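Local structure of hypothetical Membrane Spanning Protein (Bacillus cereus, 2FB5) at residues R90-L95 against F127-P132; P121-I126 against N143-A148. The protein is probably a diadenylate cyclase that condenses two molecules of ATP into the signalling nucleotide cyclic di-AMP and is needed for efficient spore formation. All blocks are in the same frame, centred on the assembly; numbering follows the deposited sequence.

Contact 1. Residues R90-L95 against F127-P132; sequences RKHGAL and FYPGNP
The backbones of 90-95 and 127-132 run past one another without a direct hydrogen bond; alpha carbons come within 5.9 Å at Ala94 CA and Phe127 CA, then stand further apart between His92 and Pro129. Each segment leaves a helix of the DisA-type nucleotide-binding domain. Lys91, with positive phi, ends helix 77-90 in a Schellman motif, and the chain then enters strand 94-98; Phe127 leaves helix 120-126, and a type II turn follows from Tyr128 to Asn131, with Gly130 at the position whose positive phi suits glycine. One water bridges the two backbones, its oxygen 2.6 Å from both Gly93 O and Phe127 O. Phe127, its CG anti to the carbonyl carbon (chi1 -67°), lays a ring face against the strand: Ala94 CA sits 3.9 Å from the ring centroid in a CH-pi contact, with Ala94 CB touching Phe127 CG. The small side chain of Ala94 suits a place where the strand backbone comes so close to the ring, whose other neighbours include Leu87 and Val138. Nearer the surface, the His92 imidazole is sandwiched between Arg90 CB on one face and Pro129 on the other, while its edge turns toward the face of Tyr128 in an offset edge-to-face pair, planes at 71°. Proline suits this place because its ring carries CH groups that can point into an aromatic face: it crosses the imidazole at about a right angle, and Pro129 CD stands 3.4 Å from the centroid of the His92 ring, 6° off its normal.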
ATOM      1  N   ARG A  90      25.906 -17.744 -22.428  1.00 29.80           N
ATOM      2  CA  ARG A  90      26.079 -18.875 -23.328  1.00 30.83           C
ATOM      3  C   ARG A  90      25.287 -18.677 -24.628  1.00 30.34           C
ATOM      4  O   ARG A  90      25.377 -19.495 -25.541  1.00 30.16           O
ATOM      5  CB  ARG A  90      25.631 -20.177 -22.632  1.00 30.35           C
ATOM      6  CG  ARG A  90      26.479 -20.597 -21.413  1.00 32.56           C
ATOM      7  CD  ARG A  90      25.723 -21.617 -20.530  1.00 33.95           C
ATOM      8  NE  ARG A  90      26.213 -21.668 -19.145  1.00 41.47           N
ATOM      9  CZ  ARG A  90      25.493 -22.069 -18.089  1.00 43.18           C
ATOM     10  NH1 ARG A  90      24.228 -22.465 -18.231  1.00 43.44           N
ATOM     11  NH2 ARG A  90      26.038 -22.070 -16.875  1.00 44.76           N
ATOM     12  N   LYS A  91      24.520 -17.589 -24.704  1.00 30.11           N
ATOM     13  CA  LYS A  91      23.606 -17.350 -25.823  1.00 30.56           C
ATOM     14  C   LYS A  91      22.646 -18.513 -26.069  1.00 29.56           C
ATOM     15  O   LYS A  91      22.428 -18.917 -27.215  1.00 30.49           O
ATOM     16  CB  LYS A  91      24.372 -16.991 -27.110  1.00 31.12           C
ATOM     17  CG  LYS A  91      25.130 -15.662 -27.036  1.00 32.16           C
ATOM     18  CD  LYS A  91      25.661 -15.254 -28.422  1.00 32.64           C
ATOM     19  CE  LYS A  91      26.457 -13.958 -28.344  1.00 35.87           C
ATOM     20  NZ  LYS A  91      27.608 -14.066 -27.385  1.00 35.31           N
ATOM     21  N   HIS A  92      22.066 -19.036 -24.989  1.00 28.49           N
ATOM     22  CA  HIS A  92      21.034 -20.068 -25.073  1.00 27.51           C
ATOM     23  C   HIS A  92      19.664 -19.431 -25.004  1.00 27.20           C
ATOM     24  O   HIS A  92      19.318 -18.819 -23.982  1.00 26.79           O
ATOM     25  CB  HIS A  92      21.153 -21.076 -23.929  1.00 27.55           C
ATOM     26  CG  HIS A  92      22.395 -21.910 -23.970  1.00 28.41           C
ATOM     27  ND1 HIS A  92      22.804 -22.685 -22.906  1.00 29.19           N
ATOM     28  CD2 HIS A  92      23.328 -22.079 -24.938  1.00 29.43           C
ATOM     29  CE1 HIS A  92      23.927 -23.308 -23.222  1.00 30.02           C
ATOM     30  NE2 HIS A  92      24.267 -22.958 -24.450  1.00 28.82           N
ATOM     31  N   GLY A  93      18.888 -19.585 -26.077  1.00 26.01           N
ATOM     32  CA  GLY A  93      17.528 -19.063 -26.133  1.00 25.85           C
ATOM     33  C   GLY A  93      16.704 -19.564 -24.964  1.00 25.16           C
ATOM     34  O   GLY A  93      16.808 -20.729 -24.579  1.00 24.90           O
ATOM     35  N   ALA A  94      15.914 -18.670 -24.375  1.00 24.28           N
ATOM     36  CA  ALA A  94      15.099 -19.018 -23.223  1.00 23.13           C
ATOM     37  C   ALA A  94      13.848 -18.180 -23.229  1.00 22.36           C
ATOM     38  O   ALA A  94      13.867 -17.052 -23.706  1.00 22.56           O
ATOM     39  CB  ALA A  94      15.873 -18.794 -21.917  1.00 22.90           C
ATOM     40  N   LEU A  95      12.774 -18.733 -22.668  1.00 21.88           N
ATOM     41  CA  LEU A  95      11.480 -18.074 -22.620  1.00 21.28           C
ATOM     42  C   LEU A  95      10.810 -18.500 -21.316  1.00 21.44           C
ATOM     43  O   LEU A  95      10.355 -19.640 -21.203  1.00 21.75           O
ATOM     44  CB  LEU A  95      10.636 -18.499 -23.834  1.00 20.85           C
ATOM     45  CG  LEU A  95       9.253 -17.897 -24.049  1.00 21.68           C
ATOM     46  CD1 LEU A  95       9.327 -16.399 -24.267  1.00 21.08           C
ATOM     47  CD2 LEU A  95       8.573 -18.563 -25.266  1.00 21.97           C
ATOM     48  N   PHE A 127      16.721 -25.278 -20.933  1.00 23.41           N
ATOM     49  CA  PHE A 127      17.038 -24.480 -22.125  1.00 24.07           C
ATOM     50  C   PHE A 127      18.400 -24.775 -22.760  1.00 25.31           C
ATOM     51  O   PHE A 127      18.907 -23.986 -23.585  1.00 24.94           O
ATOM     52  CB  PHE A 127      16.900 -22.986 -21.805  1.00 23.77           C
ATOM     53  CG  PHE A 127      15.496 -22.578 -21.525  1.00 23.91           C
ATOM     54  CD1 PHE A 127      14.551 -22.600 -22.539  1.00 22.32           C
ATOM     55  CD2 PHE A 127      15.104 -22.221 -20.250  1.00 22.82           C
ATOM     56  CE1 PHE A 127      13.230 -22.240 -22.293  1.00 23.65           C
ATOM     57  CE2 PHE A 127      13.786 -21.850 -20.000  1.00 23.89           C
ATOM     58  CZ  PHE A 127      12.850 -21.865 -21.037  1.00 22.46           C
ATOM     59  N   TYR A 128      18.998 -25.907 -22.392  1.00 25.83           N
ATOM     60  CA  TYR A 128      20.224 -26.330 -23.069  1.00 26.28           C
ATOM     61  C   TYR A 128      19.903 -26.682 -24.527  1.00 26.19           C
ATOM     62  O   TYR A 128      19.009 -27.473 -24.782  1.00 26.21           O
ATOM     63  CB  TYR A 128      20.886 -27.494 -22.342  1.00 27.01           C
ATOM     64  CG  TYR A 128      22.326 -27.642 -22.736  1.00 27.57           C
ATOM     65  CD1 TYR A 128      23.325 -26.960 -22.047  1.00 28.47           C
ATOM     66  CD2 TYR A 128      22.689 -28.435 -23.825  1.00 28.32           C
ATOM     67  CE1 TYR A 128      24.667 -27.078 -22.418  1.00 29.53           C
ATOM     68  CE2 TYR A 128      24.016 -28.559 -24.207  1.00 29.08           C
ATOM     69  CZ  TYR A 128      24.997 -27.875 -23.496  1.00 28.49           C
ATOM     70  OH  TYR A 128      26.313 -27.995 -23.874  1.00 29.80           O
ATOM     71  N   PRO A 129      20.618 -26.074 -25.495  1.00 26.78           N
ATOM     72  CA  PRO A 129      20.217 -26.243 -26.899  1.00 27.23           C
ATOM     73  C   PRO A 129      20.249 -27.696 -27.362  1.00 27.44           C
ATOM     74  O   PRO A 129      21.150 -28.458 -26.990  1.00 27.81           O
ATOM     75  CB  PRO A 129      21.241 -25.404 -27.683  1.00 27.26           C
ATOM     76  CG  PRO A 129      21.856 -24.489 -26.684  1.00 28.24           C
ATOM     77  CD  PRO A 129      21.807 -25.215 -25.357  1.00 26.80           C
ATOM     78  N   GLY A 130      19.237 -28.072 -28.129  1.00 27.66           N
ATOM     79  CA  GLY A 130      19.138 -29.420 -28.668  1.00 28.32           C
ATOM     80  C   GLY A 130      18.353 -30.414 -27.820  1.00 28.61           C
ATOM     81  O   GLY A 130      17.948 -31.454 -28.339  1.00 28.70           O
ATOM     82  N   ASN A 131      18.144 -30.116 -26.532  1.00 27.98           N
ATOM     83  CA  ASN A 131      17.486 -31.074 -25.624  1.00 28.28           C
ATOM     84  C   ASN A 131      15.963 -31.129 -25.822  1.00 28.54           C
ATOM     85  O   ASN A 131      15.390 -30.214 -26.384  1.00 29.63           O
ATOM     86  CB  ASN A 131      17.891 -30.840 -24.146  1.00 27.97           C
ATOM     87  CG  ASN A 131      16.909 -29.946 -23.384  1.00 28.15           C
ATOM     88  OD1 ASN A 131      17.033 -28.729 -23.378  1.00 30.26           O
ATOM     89  ND2 ASN A 131      15.939 -30.560 -22.728  1.00 25.10           N
ATOM     90  N   PRO A 132      15.301 -32.211 -25.366  1.00 28.52           N
ATOM     91  CA  PRO A 132      13.865 -32.362 -25.561  1.00 28.32           C
ATOM     92  C   PRO A 132      12.968 -31.222 -25.030  1.00 28.48           C
ATOM     93  O   PRO A 132      11.860 -31.062 -25.523  1.00 28.07           O
ATOM     94  CB  PRO A 132      13.552 -33.674 -24.834  1.00 28.47           C
ATOM     95  CG  PRO A 132      14.815 -34.425 -24.859  1.00 28.69           C
ATOM     96  CD  PRO A 132      15.874 -33.379 -24.670  1.00 28.60           C
TER
HETATM   97  O   HOH W   1      17.648 -23.008 -25.587  1.00 25.54           O

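Contact 2. Residues P121-I126 against N143-A148; sequences PLLESI and NHIVSA
Helix 120-126 packs on a face of the mixed beta sheet through strand 144-150, and the join is wholly apolar. The short axes of helix 121-126 and strand 144-147 pass 10.7 Å apart at 28°, so the two run in nearly the same direction. Ile145 points from the strand at the helix, its CG1 anti to the carbonyl carbon (chi1 -67°) and its chain extended, which carries CD1 between two consecutive leucines. Leu122 CD2 meets Ile145 CD1 at 3.6 Å, and Leu123 CD2 lies 3.7 Å from the same Ile145 CD1; both leucines cross the isoleucine obliquely. This is helix-on-sheet packing of the DisA-type nucleotide-binding domain, with Leu114 and Val138 of the flanking strands also touching Ile126 and Ala148. The beta-branched isoleucine suits this place, because its second branch reaches another helix residue: Ile145 CG2 faces Ile126 CD1 tip to tip at 4.1 Å. Ile126 uses its other branch further along, where CG2, anti to its backbone N, rests 3.9 Å from Ala148 CB. There the chain turns a corner, and the single methyl of Ala148 meets the end of the helix with alpha carbons 7.5 Å apart, Ile126 CA to Ala148 CA.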
ATOM      1  N   PRO A 121      20.081 -24.388 -11.775  1.00 22.32           N
ATOM      2  CA  PRO A 121      20.483 -25.514 -12.638  1.00 22.44           C
ATOM      3  C   PRO A 121      19.324 -26.129 -13.462  1.00 22.53           C
ATOM      4  O   PRO A 121      19.519 -26.478 -14.625  1.00 22.62           O
ATOM      5  CB  PRO A 121      21.041 -26.532 -11.649  1.00 22.45           C
ATOM      6  CG  PRO A 121      21.620 -25.673 -10.532  1.00 22.74           C
ATOM      7  CD  PRO A 121      20.614 -24.542 -10.402  1.00 22.84           C
ATOM      8  N   LEU A 122      18.135 -26.257 -12.880  1.00 21.93           N
ATOM      9  CA  LEU A 122      17.045 -26.870 -13.634  1.00 22.02           C
ATOM     10  C   LEU A 122      16.577 -25.980 -14.798  1.00 21.89           C
ATOM     11  O   LEU A 122      16.332 -26.462 -15.921  1.00 22.90           O
ATOM     12  CB  LEU A 122      15.888 -27.272 -12.711  1.00 21.55           C
ATOM     13  CG  LEU A 122      14.639 -27.839 -13.408  1.00 22.74           C
ATOM     14  CD1 LEU A 122      14.975 -29.052 -14.282  1.00 22.99           C
ATOM     15  CD2 LEU A 122      13.584 -28.217 -12.378  1.00 22.09           C
ATOM     16  N   LEU A 123      16.463 -24.684 -14.556  1.00 22.39           N
ATOM     17  CA  LEU A 123      16.073 -23.764 -15.635  1.00 22.71           C
ATOM     18  C   LEU A 123      17.114 -23.812 -16.753  1.00 23.39           C
ATOM     19  O   LEU A 123      16.777 -23.815 -17.940  1.00 23.28           O
ATOM     20  CB  LEU A 123      15.929 -22.330 -15.113  1.00 22.45           C
ATOM     21  CG  LEU A 123      14.728 -21.997 -14.227  1.00 22.05           C
ATOM     22  CD1 LEU A 123      14.935 -20.652 -13.545  1.00 21.14           C
ATOM     23  CD2 LEU A 123      13.453 -21.986 -15.075  1.00 20.81           C
ATOM     24  N   GLU A 124      18.387 -23.847 -16.370  1.00 23.47           N
ATOM     25  CA  GLU A 124      19.458 -23.856 -17.365  1.00 24.36           C
ATOM     26  C   GLU A 124      19.492 -25.162 -18.156  1.00 24.01           C
ATOM     27  O   GLU A 124      19.778 -25.160 -19.348  1.00 24.84           O
ATOM     28  CB  GLU A 124      20.815 -23.579 -16.714  1.00 23.79           C
ATOM     29  CG  GLU A 124      20.956 -22.179 -16.117  1.00 24.29           C
ATOM     30  CD  GLU A 124      22.206 -22.055 -15.252  1.00 26.64           C
ATOM     31  OE1 GLU A 124      23.230 -22.651 -15.636  1.00 31.28           O
ATOM     32  OE2 GLU A 124      22.177 -21.376 -14.207  1.00 28.51           O
ATOM     33  N   SER A 125      19.186 -26.268 -17.482  1.00 23.72           N
ATOM     34  CA  SER A 125      19.109 -27.576 -18.106  1.00 23.07           C
ATOM     35  C   SER A 125      17.964 -27.621 -19.136  1.00 22.79           C
ATOM     36  O   SER A 125      18.135 -28.120 -20.256  1.00 21.79           O
ATOM     37  CB  SER A 125      18.911 -28.633 -17.018  1.00 23.75           C
ATOM     38  OG  SER A 125      18.748 -29.922 -17.572  1.00 25.23           O
ATOM     39  N   ILE A 126      16.808 -27.084 -18.763  1.00 22.06           N
ATOM     40  CA  ILE A 126      15.638 -27.056 -19.662  1.00 22.50           C
ATOM     41  C   ILE A 126      15.953 -26.370 -20.992  1.00 22.82           C
ATOM     42  O   ILE A 126      15.508 -26.826 -22.052  1.00 23.35           O
ATOM     43  CB  ILE A 126      14.415 -26.391 -18.980  1.00 21.97           C
ATOM     44  CG1 ILE A 126      13.861 -27.331 -17.892  1.00 22.61           C
ATOM     45  CG2 ILE A 126      13.302 -26.048 -20.026  1.00 21.83           C
ATOM     46  CD1 ILE A 126      12.941 -26.653 -16.840  1.00 22.11           C
ATOM     47  N   ASN A 143       7.381 -20.601  -6.554  1.00 21.84           N
ATOM     48  CA  ASN A 143       8.677 -21.268  -6.469  1.00 21.22           C
ATOM     49  C   ASN A 143       8.697 -22.635  -7.169  1.00 21.05           C
ATOM     50  O   ASN A 143       9.533 -23.488  -6.857  1.00 19.21           O
ATOM     51  CB  ASN A 143       9.147 -21.397  -4.998  1.00 21.49           C
ATOM     52  CG  ASN A 143       9.093 -20.075  -4.246  1.00 22.86           C
ATOM     53  OD1 ASN A 143       8.496 -19.983  -3.155  1.00 24.74           O
ATOM     54  ND2 ASN A 143       9.693 -19.039  -4.824  1.00 19.70           N
ATOM     55  N   HIS A 144       7.777 -22.832  -8.119  1.00 20.47           N
ATOM     56  CA  HIS A 144       7.730 -24.075  -8.889  1.00 20.92           C
ATOM     57  C   HIS A 144       7.864 -23.799 -10.380  1.00 20.79           C
ATOM     58  O   HIS A 144       7.392 -22.780 -10.875  1.00 19.83           O
ATOM     59  CB  HIS A 144       6.405 -24.828  -8.660  1.00 22.14           C
ATOM     60  CG  HIS A 144       6.287 -25.464  -7.310  1.00 23.97           C
ATOM     61  ND1 HIS A 144       6.588 -26.790  -7.084  1.00 28.73           N
ATOM     62  CD2 HIS A 144       5.884 -24.965  -6.119  1.00 27.84           C
ATOM     63  CE1 HIS A 144       6.407 -27.075  -5.807  1.00 27.58           C
ATOM     64  NE2 HIS A 144       5.983 -25.985  -5.195  1.00 30.08           N
ATOM     65  N   ILE A 145       8.513 -24.721 -11.080  1.00 20.13           N
ATOM     66  CA  ILE A 145       8.474 -24.768 -12.525  1.00 20.07           C
ATOM     67  C   ILE A 145       7.290 -25.674 -12.817  1.00 20.17           C
ATOM     68  O   ILE A 145       7.348 -26.883 -12.583  1.00 20.34           O
ATOM     69  CB  ILE A 145       9.815 -25.314 -13.102  1.00 20.32           C
ATOM     70  CG1 ILE A 145      10.944 -24.305 -12.829  1.00 20.00           C
ATOM     71  CG2 ILE A 145       9.705 -25.653 -14.599  1.00 19.90           C
ATOM     72  CD1 ILE A 145      12.350 -24.853 -13.047  1.00 20.11           C
ATOM     73  N   VAL A 146       6.191 -25.085 -13.274  1.00 19.44           N
ATOM     74  CA  VAL A 146       4.977 -25.858 -13.523  1.00 19.03           C
ATOM     75  C   VAL A 146       5.207 -26.809 -14.697  1.00 18.95           C
ATOM     76  O   VAL A 146       4.899 -28.001 -14.615  1.00 19.18           O
ATOM     77  CB  VAL A 146       3.752 -24.939 -13.820  1.00 19.21           C
ATOM     78  CG1 VAL A 146       2.488 -25.774 -14.061  1.00 19.11           C
ATOM     79  CG2 VAL A 146       3.516 -23.948 -12.679  1.00 19.06           C
ATOM     80  N   SER A 147       5.734 -26.266 -15.796  1.00 19.23           N
ATOM     81  CA  SER A 147       5.828 -26.975 -17.053  1.00 19.21           C
ATOM     82  C   SER A 147       6.854 -26.319 -17.964  1.00 20.03           C
ATOM     83  O   SER A 147       7.296 -25.197 -17.699  1.00 19.98           O
ATOM     84  CB  SER A 147       4.459 -26.972 -17.748  1.00 19.02           C
ATOM     85  OG  SER A 147       3.918 -25.666 -17.740  1.00 19.56           O
ATOM     86  N   ALA A 148       7.201 -27.017 -19.048  1.00 20.12           N
ATOM     87  CA  ALA A 148       8.177 -26.537 -20.024  1.00 20.29           C
ATOM     88  C   ALA A 148       7.731 -26.931 -21.418  1.00 20.55           C
ATOM     89  O   ALA A 148       6.787 -27.708 -21.573  1.00 20.03           O
ATOM     90  CB  ALA A 148       9.567 -27.128 -19.724  1.00 20.66           C
TER

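How the contacts relate
From the N terminus the chain passes the long helices, completes helix 77-90 and enters contact 1 at 90-95. After strand 112-117 comes 121-126, the first half of contact 2, which runs directly into 127-132; that segment closes the loop of contact 1, and 143-148 then closes the shorter loop of contact 2. The segments therefore alternate, and the two loops cross rather than nest. Contact 1 ties the exit of helix 120-126 to the start of strand 94-98, whereas contact 2 seats the helix itself on strand 144-150 of the same sheet. A salt bridge joins them directly: Arg90 NH1 lies 2.8 Å from Glu124 OE1, and Glu124 OE2 is hydrogen-bonded to His86 ND1.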